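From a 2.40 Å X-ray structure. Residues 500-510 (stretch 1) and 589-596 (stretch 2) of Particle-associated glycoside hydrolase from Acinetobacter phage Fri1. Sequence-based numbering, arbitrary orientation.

Stretch 1 500-510: KEVLTVPLRSG
Stretch 2 589-596: QYSKVTWL

Two segments far apart in sequence can be joined by a very short antiparallel ladder, with side chains extending the contact beyond it. Residues 500-510 and 589-596 of this phage glycoside hydrolase illustrate the principle, burying 707 Å² between them.

Tyr590 (phi/psi -117/30°), which has the largest covered area of any residue here, directs its CB toward the first stretch, with chi1 m and chi2 -85°. Arg508, held in a left-handed turn conformation (50/44°), lays an extended side chain (m, then t, t) over the ring: its CD stands 3.7 Å from the Tyr590 ring centroid, 17° off the normal, a CH-pi contact. Tyr590 OH sits over one face of the guanidinium, 3.3 Å from Arg508 CZ; Arg508 NE, 3.5 Å from Tyr590 OH, is too poorly angled to make a hydrogen bond. Pro506, C-gamma endo, packs its CG 3.3 Å from Tyr590 O.

After Ser591 and Lys592, whose CB atoms point away, Val593 (-76/164°, chi1 m) supplies an apolar step: its CG1 is 4.2 Å from Pro506 CD and 4.3 Å from Val505 CG1.

The ladder begins at Thr594 (-100/115°), a hydrogen-bonded pair with Thr504 (-132/121°), CA to CA 5.1 Å. Thr594 N donates to Thr504 O and Thr504 N to Thr594 O, both at 2.9 Å; the former is straighter (172° against 147°). Both threonines, chi1 m, share one sheet face.

Trp595 (-79/136°; chi1 m, chi2 105°) and Leu503 (-158/164°; p, p) occupy the other face as a non-hydrogen-bonded pair, CA to CA 4.5 Å. The Trp595 CB goes to that face, but the end of the side chain comes nearer the first stretch, with Trp595 CZ3 3.7 Å from Leu503 CD2.

Leu596 (m, t) closes the contact: its N donates to Val502 O at 2.7 Å and 165°, while its CD1 lies 3.7 Å from Thr504 OG1.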

ATOM      1  N   LYS A 500     -14.827  40.881  45.417  1.00 45.40           N
ATOM      2  CA  LYS A 500     -14.075  39.657  45.190  1.00 44.93           C
ATOM      3  C   LYS A 500     -12.921  39.956  44.242  1.00 44.65           C
ATOM      4  O   LYS A 500     -13.135  40.505  43.159  1.00 45.10           O
ATOM      5  CB  LYS A 500     -14.994  38.572  44.622  1.00 45.50           C
ATOM      6  CG  LYS A 500     -14.284  37.475  43.875  1.00 45.16           C
ATOM      7  CD  LYS A 500     -15.198  36.260  43.646  1.00 45.64           C
ATOM      8  CE  LYS A 500     -16.444  36.630  42.839  1.00 46.54           C
ATOM      9  NZ  LYS A 500     -17.032  35.434  42.166  1.00 46.85           N
ATOM     10  N   GLU A 501     -11.702  39.623  44.660  1.00 42.58           N
ATOM     11  CA  GLU A 501     -10.550  39.728  43.775  1.00 42.46           C
ATOM     12  C   GLU A 501     -10.720  38.785  42.590  1.00 42.99           C
ATOM     13  O   GLU A 501     -10.960  37.593  42.774  1.00 43.13           O
ATOM     14  CB  GLU A 501      -9.267  39.384  44.539  1.00 41.92           C
ATOM     15  CG  GLU A 501      -8.828  40.405  45.584  1.00 41.33           C
ATOM     16  CD  GLU A 501      -7.573  39.973  46.350  1.00 40.98           C
ATOM     17  OE1 GLU A 501      -7.316  38.752  46.425  1.00 41.16           O
ATOM     18  OE2 GLU A 501      -6.835  40.846  46.874  1.00 40.60           O
ATOM     19  N   VAL A 502     -10.595  39.312  41.368  1.00 27.99           N
ATOM     20  CA  VAL A 502     -10.815  38.485  40.182  1.00 28.55           C
ATOM     21  C   VAL A 502      -9.532  38.336  39.362  1.00 28.60           C
ATOM     22  O   VAL A 502      -9.301  37.278  38.772  1.00 29.00           O
ATOM     23  CB  VAL A 502     -11.960  39.024  39.296  1.00 29.14           C
ATOM     24  CG1 VAL A 502     -13.298  39.003  40.032  1.00 29.43           C
ATOM     25  CG2 VAL A 502     -11.642  40.431  38.777  1.00 29.02           C
ATOM     26  N   LEU A 503      -8.678  39.366  39.314  1.00 30.49           N
ATOM     27  CA  LEU A 503      -7.489  39.267  38.469  1.00 30.76           C
ATOM     28  C   LEU A 503      -6.412  40.239  38.923  1.00 30.43           C
ATOM     29  O   LEU A 503      -6.670  41.185  39.669  1.00 29.89           O
ATOM     30  CB  LEU A 503      -7.813  39.527  36.993  1.00 31.16           C
ATOM     31  CG  LEU A 503      -8.377  40.904  36.611  1.00 30.95           C
ATOM     32  CD1 LEU A 503      -7.285  41.924  36.335  1.00 30.71           C
ATOM     33  CD2 LEU A 503      -9.291  40.778  35.397  1.00 31.47           C
ATOM     34  N   THR A 504      -5.194  39.992  38.437  1.00 29.28           N
ATOM     35  CA  THR A 504      -4.042  40.863  38.640  1.00 29.33           C
ATOM     36  C   THR A 504      -3.376  41.083  37.291  1.00 30.05           C
ATOM     37  O   THR A 504      -2.966  40.118  36.637  1.00 30.84           O
ATOM     38  CB  THR A 504      -3.054  40.240  39.630  1.00 29.62           C
ATOM     39  OG1 THR A 504      -3.685  40.109  40.909  1.00 28.87           O
ATOM     40  CG2 THR A 504      -1.821  41.094  39.786  1.00 30.01           C
ATOM     41  N   VAL A 505      -3.272  42.340  36.871  1.00 28.75           N
ATOM     42  CA  VAL A 505      -2.680  42.674  35.577  1.00 29.41           C
ATOM     43  C   VAL A 505      -1.161  42.619  35.711  1.00 30.49           C
ATOM     44  O   VAL A 505      -0.619  42.926  36.784  1.00 30.44           O
ATOM     45  CB  VAL A 505      -3.156  44.049  35.071  1.00 28.79           C
ATOM     46  CG1 VAL A 505      -4.657  44.042  34.831  1.00 28.22           C
ATOM     47  CG2 VAL A 505      -2.786  45.130  36.063  1.00 28.29           C
ATOM     48  N   PRO A 506      -0.438  42.237  34.665  1.00 26.84           N
ATOM     49  CA  PRO A 506       1.020  42.139  34.762  1.00 28.29           C
ATOM     50  C   PRO A 506       1.670  43.515  34.722  1.00 28.59           C
ATOM     51  O   PRO A 506       1.048  44.522  34.380  1.00 27.54           O
ATOM     52  CB  PRO A 506       1.399  41.308  33.527  1.00 29.40           C
ATOM     53  CG  PRO A 506       0.329  41.593  32.555  1.00 28.62           C
ATOM     54  CD  PRO A 506      -0.934  41.818  33.342  1.00 27.03           C
ATOM     55  N   LEU A 507       2.954  43.536  35.064  1.00 30.98           N
ATOM     56  CA  LEU A 507       3.743  44.749  34.912  1.00 31.75           C
ATOM     57  C   LEU A 507       4.052  44.991  33.436  1.00 32.27           C
ATOM     58  O   LEU A 507       3.719  44.176  32.566  1.00 32.46           O
ATOM     59  CB  LEU A 507       5.035  44.645  35.720  1.00 32.43           C
ATOM     60  CG  LEU A 507       4.872  44.715  37.237  1.00 31.73           C
ATOM     61  CD1 LEU A 507       6.130  44.240  37.934  1.00 32.17           C
ATOM     62  CD2 LEU A 507       4.538  46.145  37.629  1.00 31.18           C
ATOM     63  N   ARG A 508       4.687  46.137  33.159  1.00 37.34           N
ATOM     64  CA  ARG A 508       5.204  46.448  31.820  1.00 37.30           C
ATOM     65  C   ARG A 508       4.148  46.226  30.742  1.00 36.56           C
ATOM     66  O   ARG A 508       4.408  45.609  29.708  1.00 36.98           O
ATOM     67  CB  ARG A 508       6.447  45.620  31.499  1.00 38.19           C
ATOM     68  CG  ARG A 508       7.484  45.553  32.594  1.00 38.57           C
ATOM     69  CD  ARG A 508       8.650  44.719  32.109  1.00 38.99           C
ATOM     70  NE  ARG A 508       9.694  44.528  33.109  1.00 39.25           N
ATOM     71  CZ  ARG A 508      10.837  43.898  32.859  1.00 39.55           C
ATOM     72  NH1 ARG A 508      11.074  43.405  31.646  1.00 39.62           N
ATOM     73  NH2 ARG A 508      11.739  43.759  33.815  1.00 39.75           N
ATOM     74  N   SER A 509       2.926  46.679  31.000  1.00 33.74           N
ATOM     75  CA  SER A 509       1.850  46.365  30.077  1.00 32.36           C
ATOM     76  C   SER A 509       0.749  47.393  30.242  1.00 31.34           C
ATOM     77  O   SER A 509       0.650  48.052  31.277  1.00 31.78           O
ATOM     78  CB  SER A 509       1.288  44.950  30.299  1.00 32.23           C
ATOM     79  OG  SER A 509       0.662  44.795  31.564  1.00 31.70           O
ATOM     80  N   GLY A 510      -0.023  47.572  29.181  1.00 32.10           N
ATOM     81  CA  GLY A 510      -1.268  48.320  29.228  1.00 31.22           C
ATOM     82  C   GLY A 510      -2.420  47.337  29.060  1.00 30.69           C
ATOM     83  O   GLY A 510      -2.348  46.437  28.223  1.00 31.48           O
ATOM     84  N   GLN A 589       6.084  37.279  28.498  1.00 47.13           N
ATOM     85  CA  GLN A 589       6.035  37.090  29.941  1.00 46.40           C
ATOM     86  C   GLN A 589       5.111  38.089  30.616  1.00 45.21           C
ATOM     87  O   GLN A 589       4.685  37.858  31.751  1.00 44.11           O
ATOM     88  CB  GLN A 589       7.441  37.173  30.541  1.00 47.37           C
ATOM     89  CG  GLN A 589       8.439  36.195  29.926  1.00 48.24           C
ATOM     90  CD  GLN A 589       9.055  36.715  28.624  1.00 49.24           C
ATOM     91  OE1 GLN A 589       9.503  37.857  28.556  1.00 49.79           O
ATOM     92  NE2 GLN A 589       9.070  35.879  27.588  1.00 49.32           N
ATOM     93  N   TYR A 590       4.793  39.195  29.958  1.00 37.10           N
ATOM     94  CA  TYR A 590       3.930  40.211  30.547  1.00 35.42           C
ATOM     95  C   TYR A 590       2.640  40.358  29.752  1.00 34.88           C
ATOM     96  O   TYR A 590       2.038  41.435  29.723  1.00 33.75           O
ATOM     97  CB  TYR A 590       4.660  41.549  30.654  1.00 35.26           C
ATOM     98  CG  TYR A 590       5.916  41.441  31.482  1.00 36.13           C
ATOM     99  CD1 TYR A 590       5.866  41.554  32.870  1.00 35.67           C
ATOM    100  CD2 TYR A 590       7.149  41.211  30.885  1.00 37.81           C
ATOM    101  CE1 TYR A 590       7.005  41.447  33.634  1.00 36.78           C
ATOM    102  CE2 TYR A 590       8.295  41.109  31.638  1.00 38.70           C
ATOM    103  CZ  TYR A 590       8.217  41.228  33.011  1.00 38.17           C
ATOM    104  OH  TYR A 590       9.356  41.115  33.765  1.00 39.35           O
ATOM    105  N   SER A 591       2.199  39.271  29.121  1.00 39.15           N
ATOM    106  CA  SER A 591       1.100  39.326  28.170  1.00 38.75           C
ATOM    107  C   SER A 591      -0.213  38.784  28.723  1.00 37.18           C
ATOM    108  O   SER A 591      -1.239  38.884  28.038  1.00 36.66           O
ATOM    109  CB  SER A 591       1.480  38.559  26.902  1.00 39.50           C
ATOM    110  OG  SER A 591       1.613  37.178  27.182  1.00 39.33           O
ATOM    111  N   LYS A 592      -0.224  38.245  29.940  1.00 50.41           N
ATOM    112  CA  LYS A 592      -1.421  37.599  30.457  1.00 49.23           C
ATOM    113  C   LYS A 592      -1.658  37.998  31.905  1.00 48.34           C
ATOM    114  O   LYS A 592      -0.719  38.074  32.703  1.00 48.78           O
ATOM    115  CB  LYS A 592      -1.326  36.068  30.355  1.00 49.46           C
ATOM    116  CG  LYS A 592      -1.651  35.489  28.979  1.00 49.78           C
ATOM    117  CD  LYS A 592      -0.975  34.140  28.762  1.00 50.23           C
ATOM    118  CE  LYS A 592      -1.434  33.077  29.802  1.00 49.52           C
ATOM    119  NZ  LYS A 592      -2.862  32.570  29.706  1.00 48.72           N
ATOM    120  N   VAL A 593      -2.931  38.216  32.244  1.00 31.21           N
ATOM    121  CA  VAL A 593      -3.305  38.504  33.621  1.00 30.63           C
ATOM    122  C   VAL A 593      -3.268  37.215  34.431  1.00 30.82           C
ATOM    123  O   VAL A 593      -3.255  36.105  33.886  1.00 31.05           O
ATOM    124  CB  VAL A 593      -4.701  39.140  33.704  1.00 29.65           C
ATOM    125  CG1 VAL A 593      -4.820  40.284  32.746  1.00 29.23           C
ATOM    126  CG2 VAL A 593      -5.770  38.082  33.449  1.00 29.46           C
ATOM    127  N   THR A 594      -3.257  37.367  35.753  1.00 35.91           N
ATOM    128  CA  THR A 594      -3.414  36.239  36.661  1.00 35.88           C
ATOM    129  C   THR A 594      -4.862  36.229  37.122  1.00 35.26           C
ATOM    130  O   THR A 594      -5.309  37.166  37.788  1.00 35.17           O
ATOM    131  CB  THR A 594      -2.470  36.325  37.856  1.00 36.38           C
ATOM    132  OG1 THR A 594      -1.116  36.390  37.396  1.00 37.08           O
ATOM    133  CG2 THR A 594      -2.658  35.095  38.729  1.00 36.26           C
ATOM    134  N   TRP A 595      -5.596  35.190  36.741  1.00 35.25           N
ATOM    135  CA  TRP A 595      -6.970  35.028  37.189  1.00 34.83           C
ATOM    136  C   TRP A 595      -6.992  34.477  38.604  1.00 34.90           C
ATOM    137  O   TRP A 595      -6.241  33.556  38.936  1.00 35.07           O
ATOM    138  CB  TRP A 595      -7.727  34.087  36.253  1.00 34.62           C
ATOM    139  CG  TRP A 595      -7.861  34.626  34.863  1.00 34.54           C
ATOM    140  CD1 TRP A 595      -7.162  34.227  33.765  1.00 34.88           C
ATOM    141  CD2 TRP A 595      -8.743  35.668  34.423  1.00 34.20           C
ATOM    142  NE1 TRP A 595      -7.557  34.947  32.664  1.00 34.80           N
ATOM    143  CE2 TRP A 595      -8.527  35.839  33.037  1.00 34.30           C
ATOM    144  CE3 TRP A 595      -9.698  36.463  35.063  1.00 33.91           C
ATOM    145  CZ2 TRP A 595      -9.229  36.772  32.276  1.00 34.02           C
ATOM    146  CZ3 TRP A 595     -10.389  37.394  34.312  1.00 33.52           C
ATOM    147  CH2 TRP A 595     -10.153  37.542  32.927  1.00 33.53           C
ATOM    148  N   LEU A 596      -7.846  35.049  39.443  1.00 48.28           N
ATOM    149  CA  LEU A 596      -7.892  34.671  40.852  1.00 48.36           C
ATOM    150  C   LEU A 596      -9.149  33.867  41.181  1.00 48.15           C
ATOM    151  O   LEU A 596     -10.168  33.988  40.499  1.00 48.00           O
ATOM    152  CB  LEU A 596      -7.807  35.917  41.721  1.00 48.63           C
ATOM    153  CG  LEU A 596      -6.570  36.732  41.348  1.00 48.96           C
ATOM    154  CD1 LEU A 596      -6.577  38.077  42.045  1.00 49.27           C
ATOM    155  CD2 LEU A 596      -5.310  35.944  41.674  1.00 49.20           C
TER